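Local coordinates for protein enterochelin esterase (Salmonella enterica subsp. enterica serovar Typhimurium, PDB 3MGA) that probably hydrolyses the ester bonds of the siderophore enterobactin in its ferric form, so that the bacterium can use the captured iron, at residues P22-I25 and N31-V34; V53-T58 and W81-A86. One frame throughout, in Å; residues are numbered along the deposited sequence.

Contact 1 of 2, residues P22-I25 and N31-V34; sequences PEWI and NYRV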
loop_
_atom_site.group_PDB
_atom_site.type_symbol
_atom_site.label_atom_id
_atom_site.label_comp_id
_atom_site.label_asym_id
_atom_site.label_seq_id
_atom_site.Cartn_x
_atom_site.Cartn_y
_atom_site.Cartn_z
ATOM N N PRO A 22 -2.321 14.628 15.839
ATOM C CA PRO A 22 -1.045 15.296 15.609
ATOM C C PRO A 22 -1.199 16.745 15.140
ATOM O O PRO A 22 -2.135 17.069 14.403
ATOM C CB PRO A 22 -0.407 14.449 14.506
ATOM C CG PRO A 22 -1.009 13.106 14.678
ATOM C CD PRO A 22 -2.416 13.359 15.100
ATOM N N GLU A 23 -0.282 17.601 15.581
ATOM C CA GLU A 23 -0.276 19.016 15.210
ATOM C C GLU A 23 0.977 19.322 14.402
ATOM O O GLU A 23 2.020 18.716 14.614
ATOM C CB GLU A 23 -0.322 19.889 16.458
ATOM C CG GLU A 23 -1.613 19.767 17.251
ATOM C CD GLU A 23 -1.560 20.523 18.564
ATOM O OE1 GLU A 23 -0.491 20.505 19.210
ATOM O OE2 GLU A 23 -2.590 21.112 18.963
ATOM N N TRP A 24 0.876 20.273 13.483
ATOM C CA TRP A 24 2.003 20.628 12.637
ATOM C C TRP A 24 2.237 22.138 12.525
ATOM O O TRP A 24 1.311 22.933 12.652
ATOM C CB TRP A 24 1.811 20.024 11.240
ATOM C CG TRP A 24 0.544 20.461 10.538
ATOM C CD1 TRP A 24 0.373 21.579 9.773
ATOM C CD2 TRP A 24 -0.710 19.771 10.521
ATOM N NE1 TRP A 24 -0.909 21.635 9.291
ATOM C CE2 TRP A 24 -1.598 20.538 9.736
ATOM C CE3 TRP A 24 -1.173 18.586 11.100
ATOM C CZ2 TRP A 24 -2.927 20.156 9.514
ATOM C CZ3 TRP A 24 -2.495 18.203 10.875
ATOM C CH2 TRP A 24 -3.353 18.984 10.087
ATOM N N ILE A 25 3.496 22.505 12.295
ATOM C CA ILE A 25 3.905 23.897 12.113
ATOM C C ILE A 25 4.808 23.983 10.889
ATOM O O ILE A 25 5.817 23.286 10.800
ATOM C CB ILE A 25 4.663 24.452 13.330
ATOM C CG1 ILE A 25 3.752 24.488 14.557
ATOM C CG2 ILE A 25 5.189 25.853 13.035
ATOM C CD1 ILE A 25 2.527 25.345 14.383
ATOM N N ASN A 31 9.414 22.511 5.379
ATOM C CA ASN A 31 9.051 21.277 6.055
ATOM C C ASN A 31 8.214 21.582 7.279
ATOM O O ASN A 31 7.994 22.747 7.602
ATOM C CB ASN A 31 10.305 20.492 6.429
ATOM C CG ASN A 31 11.032 19.978 5.218
ATOM O OD1 ASN A 31 10.403 19.557 4.248
ATOM N ND2 ASN A 31 12.363 19.997 5.261
ATOM N N TYR A 32 7.764 20.536 7.962
ATOM C CA TYR A 32 6.900 20.685 9.119
ATOM C C TYR A 32 7.409 20.029 10.400
ATOM O O TYR A 32 7.944 18.924 10.376
ATOM C CB TYR A 32 5.508 20.089 8.781
ATOM C CG TYR A 32 4.741 20.868 7.736
ATOM C CD1 TYR A 32 5.001 20.702 6.378
ATOM C CD2 TYR A 32 3.761 21.776 8.103
ATOM C CE1 TYR A 32 4.311 21.425 5.424
ATOM C CE2 TYR A 32 3.063 22.500 7.153
ATOM C CZ TYR A 32 3.340 22.321 5.813
ATOM O OH TYR A 32 2.657 23.047 4.856
ATOM N N ARG A 33 7.237 20.730 11.516
ATOM C CA ARG A 33 7.570 20.201 12.836
ATOM C C ARG A 33 6.234 19.618 13.311
ATOM O O ARG A 33 5.317 20.361 13.662
ATOM C CB ARG A 33 8.042 21.310 13.792
ATOM C CG ARG A 33 8.213 20.863 15.262
ATOM C CD ARG A 33 9.600 20.293 15.687
ATOM N NE ARG A 33 10.292 19.440 14.716
ATOM C CZ ARG A 33 11.315 18.633 15.015
ATOM N NH1 ARG A 33 11.897 17.910 14.065
ATOM N NH2 ARG A 33 11.750 18.519 16.262
ATOM N N VAL A 34 6.121 18.295 13.304
ATOM C CA VAL A 34 4.883 17.629 13.696
ATOM C C VAL A 34 4.985 17.023 15.097
ATOM O O VAL A 34 5.930 16.300 15.395
ATOM C CB VAL A 34 4.516 16.531 12.683
ATOM C CG1 VAL A 34 3.190 15.886 13.053
ATOM C CG2 VAL A 34 4.449 17.117 11.273
#
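The carbonyl oxygen of I25 is gripped by one hydrogen bond and one CA-H contact from the facing strand. R33 N gives it a hydrogen bond of 3.0 Å between R33 N and I25 O, fairly straight at 162° and lying in the carbonyl plane, while the CA-H of Y32 adds a weaker contact, Y32 CA to I25 O at 3.3 Å. The return bond, from I25 N to R33 O, is more bent, and its donor sits above the carbonyl plane. Two further CA-H...O contacts fill in beside these bonds, from V34 CA to E23 O at 3.2 Å and from W24 CA to R33 O.

On one face of the sheet, W24 and Y32 run alongside each other. Their rings approach obliquely, planes at 78°, and W24 CD1 is 3.8 Å from Y32 CD2. W24 has CG set between its own N and C (chi1 58°), which brings the five-membered ring beside the tyrosine. V34 shares this face: its CG2 packs against W24 CB at 3.9 Å, while CG1, anti to the backbone N, faces P22 CB at 4.1 Å. A branched valine suits this buried place because its two methyls serve different neighbours, and both P22 and V34 also touch L152 of strand 148-153. The other face carries I25 and R33, whose side-chain ends both lead away from the facing segment; the long, charged R33 reaches over A86 of strand 80-87. E23 turns its carboxylate away too, OE1 accepting a hydrogen bond from W37 NE1. Together the two segments form a short antiparallel beta hairpin, with strand 23-26 at the edge of a four-stranded sheet in the N-terminal part of the esterase.

Contact 2 of 2, residues V53-T58 and W81-A86; sequences VWVYIT and WRWSTA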
loop_
_atom_site.group_PDB
_atom_site.type_symbol
_atom_site.label_atom_id
_atom_site.label_comp_id
_atom_site.label_asym_id
_atom_site.label_seq_id
_atom_site.Cartn_x
_atom_site.Cartn_y
_atom_site.Cartn_z
ATOM N N VAL A 53 6.528 4.325 24.862
ATOM C CA VAL A 53 5.391 4.674 24.016
ATOM C C VAL A 53 6.023 4.902 22.651
ATOM O O VAL A 53 6.327 6.034 22.279
ATOM C CB VAL A 53 4.665 5.946 24.477
ATOM C CG1 VAL A 53 3.444 6.166 23.619
ATOM C CG2 VAL A 53 4.274 5.848 25.953
ATOM N N TRP A 54 6.243 3.815 21.918
ATOM C CA TRP A 54 6.895 3.896 20.615
ATOM C C TRP A 54 5.976 4.511 19.566
ATOM O O TRP A 54 4.770 4.256 19.538
ATOM C CB TRP A 54 7.394 2.518 20.153
ATOM C CG TRP A 54 8.268 1.796 21.175
ATOM C CD1 TRP A 54 7.877 0.793 22.020
ATOM C CD2 TRP A 54 9.651 2.041 21.465
ATOM N NE1 TRP A 54 8.926 0.396 22.804
ATOM C CE2 TRP A 54 10.029 1.142 22.485
ATOM C CE3 TRP A 54 10.608 2.925 20.956
ATOM C CZ2 TRP A 54 11.322 1.105 23.011
ATOM C CZ3 TRP A 54 11.891 2.891 21.480
ATOM C CH2 TRP A 54 12.237 1.987 22.499
ATOM N N VAL A 55 6.556 5.345 18.717
ATOM C CA VAL A 55 5.819 5.986 17.656
ATOM C C VAL A 55 6.303 5.279 16.411
ATOM O O VAL A 55 7.462 5.422 16.022
ATOM C CB VAL A 55 6.108 7.500 17.625
ATOM C CG1 VAL A 55 5.343 8.187 16.500
ATOM C CG2 VAL A 55 5.753 8.124 18.992
ATOM N N TYR A 56 5.430 4.470 15.819
ATOM C CA TYR A 56 5.778 3.699 14.633
ATOM C C TYR A 56 5.090 4.312 13.426
ATOM O O TYR A 56 3.919 4.066 13.188
ATOM C CB TYR A 56 5.361 2.241 14.822
ATOM C CG TYR A 56 5.905 1.280 13.790
ATOM C CD1 TYR A 56 7.138 0.651 13.980
ATOM C CD2 TYR A 56 5.178 0.969 12.638
ATOM C CE1 TYR A 56 7.645 -0.247 13.045
ATOM C CE2 TYR A 56 5.673 0.073 11.697
ATOM C CZ TYR A 56 6.906 -0.533 11.901
ATOM O OH TYR A 56 7.396 -1.426 10.971
ATOM N N ILE A 57 5.835 5.134 12.692
ATOM C CA ILE A 57 5.338 5.815 11.509
ATOM C C ILE A 57 5.964 5.156 10.287
ATOM O O ILE A 57 7.186 5.092 10.172
ATOM C CB ILE A 57 5.719 7.316 11.533
ATOM C CG1 ILE A 57 5.287 7.967 12.854
ATOM C CG2 ILE A 57 5.091 8.048 10.362
ATOM C CD1 ILE A 57 5.686 9.428 12.991
ATOM N N THR A 58 5.127 4.660 9.381
ATOM C CA THR A 58 5.611 3.989 8.177
ATOM C C THR A 58 6.595 4.863 7.387
ATOM O O THR A 58 6.305 6.014 7.063
ATOM C CB THR A 58 4.439 3.575 7.253
ATOM O OG1 THR A 58 3.542 2.738 7.980
ATOM C CG2 THR A 58 4.941 2.820 6.022
ATOM N N TRP A 81 2.187 12.365 27.104
ATOM C CA TRP A 81 3.391 11.875 26.450
ATOM C C TRP A 81 3.473 12.662 25.145
ATOM O O TRP A 81 2.454 13.010 24.553
ATOM C CB TRP A 81 3.344 10.375 26.188
ATOM C CG TRP A 81 3.432 9.534 27.417
ATOM C CD1 TRP A 81 2.434 9.287 28.310
ATOM C CD2 TRP A 81 4.563 8.772 27.859
ATOM N NE1 TRP A 81 2.878 8.443 29.297
ATOM C CE2 TRP A 81 4.181 8.109 29.043
ATOM C CE3 TRP A 81 5.864 8.599 27.380
ATOM C CZ2 TRP A 81 5.052 7.280 29.753
ATOM C CZ3 TRP A 81 6.729 7.779 28.082
ATOM C CH2 TRP A 81 6.319 7.129 29.258
ATOM N N ARG A 82 4.690 12.926 24.694
ATOM C CA ARG A 82 4.899 13.737 23.519
ATOM C C ARG A 82 6.120 13.289 22.748
ATOM O O ARG A 82 7.049 12.708 23.304
ATOM C CB ARG A 82 5.095 15.190 23.989
ATOM C CG ARG A 82 5.434 16.214 22.910
ATOM C CD ARG A 82 5.723 17.579 23.531
ATOM N NE ARG A 82 6.866 17.530 24.443
ATOM C CZ ARG A 82 7.296 18.555 25.179
ATOM N NH1 ARG A 82 6.680 19.733 25.130
ATOM N NH2 ARG A 82 8.347 18.397 25.979
ATOM N N TRP A 83 6.104 13.573 21.454
ATOM C CA TRP A 83 7.213 13.263 20.571
ATOM C C TRP A 83 6.995 14.030 19.281
ATOM O O TRP A 83 5.882 14.099 18.773
ATOM C CB TRP A 83 7.316 11.761 20.300
ATOM C CG TRP A 83 8.464 11.404 19.419
ATOM C CD1 TRP A 83 9.749 11.154 19.806
ATOM C CD2 TRP A 83 8.435 11.260 17.997
ATOM N NE1 TRP A 83 10.525 10.862 18.709
ATOM C CE2 TRP A 83 9.742 10.922 17.585
ATOM C CE3 TRP A 83 7.429 11.385 17.028
ATOM C CZ2 TRP A 83 10.072 10.708 16.243
ATOM C CZ3 TRP A 83 7.757 11.164 15.691
ATOM C CH2 TRP A 83 9.066 10.826 15.315
ATOM N N SER A 84 8.064 14.610 18.757
ATOM C CA SER A 84 7.977 15.393 17.539
ATOM C C SER A 84 9.029 14.977 16.540
ATOM O O SER A 84 10.010 14.319 16.892
ATOM C CB SER A 84 8.136 16.879 17.866
ATOM O OG SER A 84 7.090 17.320 18.712
ATOM N N THR A 85 8.815 15.378 15.290
ATOM C CA THR A 85 9.730 15.075 14.204
ATOM C C THR A 85 9.497 16.039 13.051
ATOM O O THR A 85 8.595 16.874 13.109
ATOM C CB THR A 85 9.530 13.627 13.694
ATOM O OG1 THR A 85 10.380 13.386 12.565
ATOM C CG2 THR A 85 8.095 13.399 13.275
ATOM N N ALA A 86 10.325 15.920 12.013
ATOM C CA ALA A 86 10.199 16.738 10.814
ATOM C C ALA A 86 9.613 15.886 9.685
ATOM O O ALA A 86 9.967 14.717 9.531
ATOM C CB ALA A 86 11.542 17.289 10.404
#
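V53 lays a methyl on the W81 indole: CG2 stands 3.5 Å from the centroid of the six-membered ring of W81, only 16° off the ring normal, a CH-pi contact over the face. W81 CG lies beside its own backbone N (chi1 -70°), which presents that face to the valine, and the broad ring suits the place because its pi face accepts the C-H groups of a methyl.

The remaining contacts are apolar. V55 sits over one face of the W83 indole, toward the rim, with V55 CG1 3.9 Å from W83 CE3. I57 comes at the same ring from the opposite direction to the W83 side chain, its extended chain carrying CD1 to 3.8 Å from W83 CZ3. Slender beta-branched residues on one strand thus meet wide indoles on the other, and the indoles help fill the gap between backbones, the axes of segments 53-57 and 81-86 approaching to 9.0 Å at an angle of 33°.

No hydrogen bond joins the segments; W83 NE1 hydrogen-bonds to Q70 OE1. Strand 52-57 borders strand 92-100 in one antiparallel sheet and strand 80-87 borders strand 32-39 in another, and W38 and F36 of strand 32-39 touch V53 and I57 across the same interface.

Both segments of contact 1 precede those of contact 2 in the chain, and the centres of the two contacts lie about 12 Å apart. Strand 32-39, the second arm of the hairpin in contact 1, is the sheet neighbour of strand 80-87 in contact 2, and the two meet through a probable backbone hydrogen bond from V34 N to T85 O, 2.9 Å. Contact 1 therefore works within one sheet, extending it to its edge, whereas contact 2 joins that sheet to a second one by side chains alone. Two facing antiparallel sheets are consistent with the E-set-like, immunoglobulin-type sandwich expected for this N-terminal region, which accompanies the alpha/beta-hydrolase part of the chain.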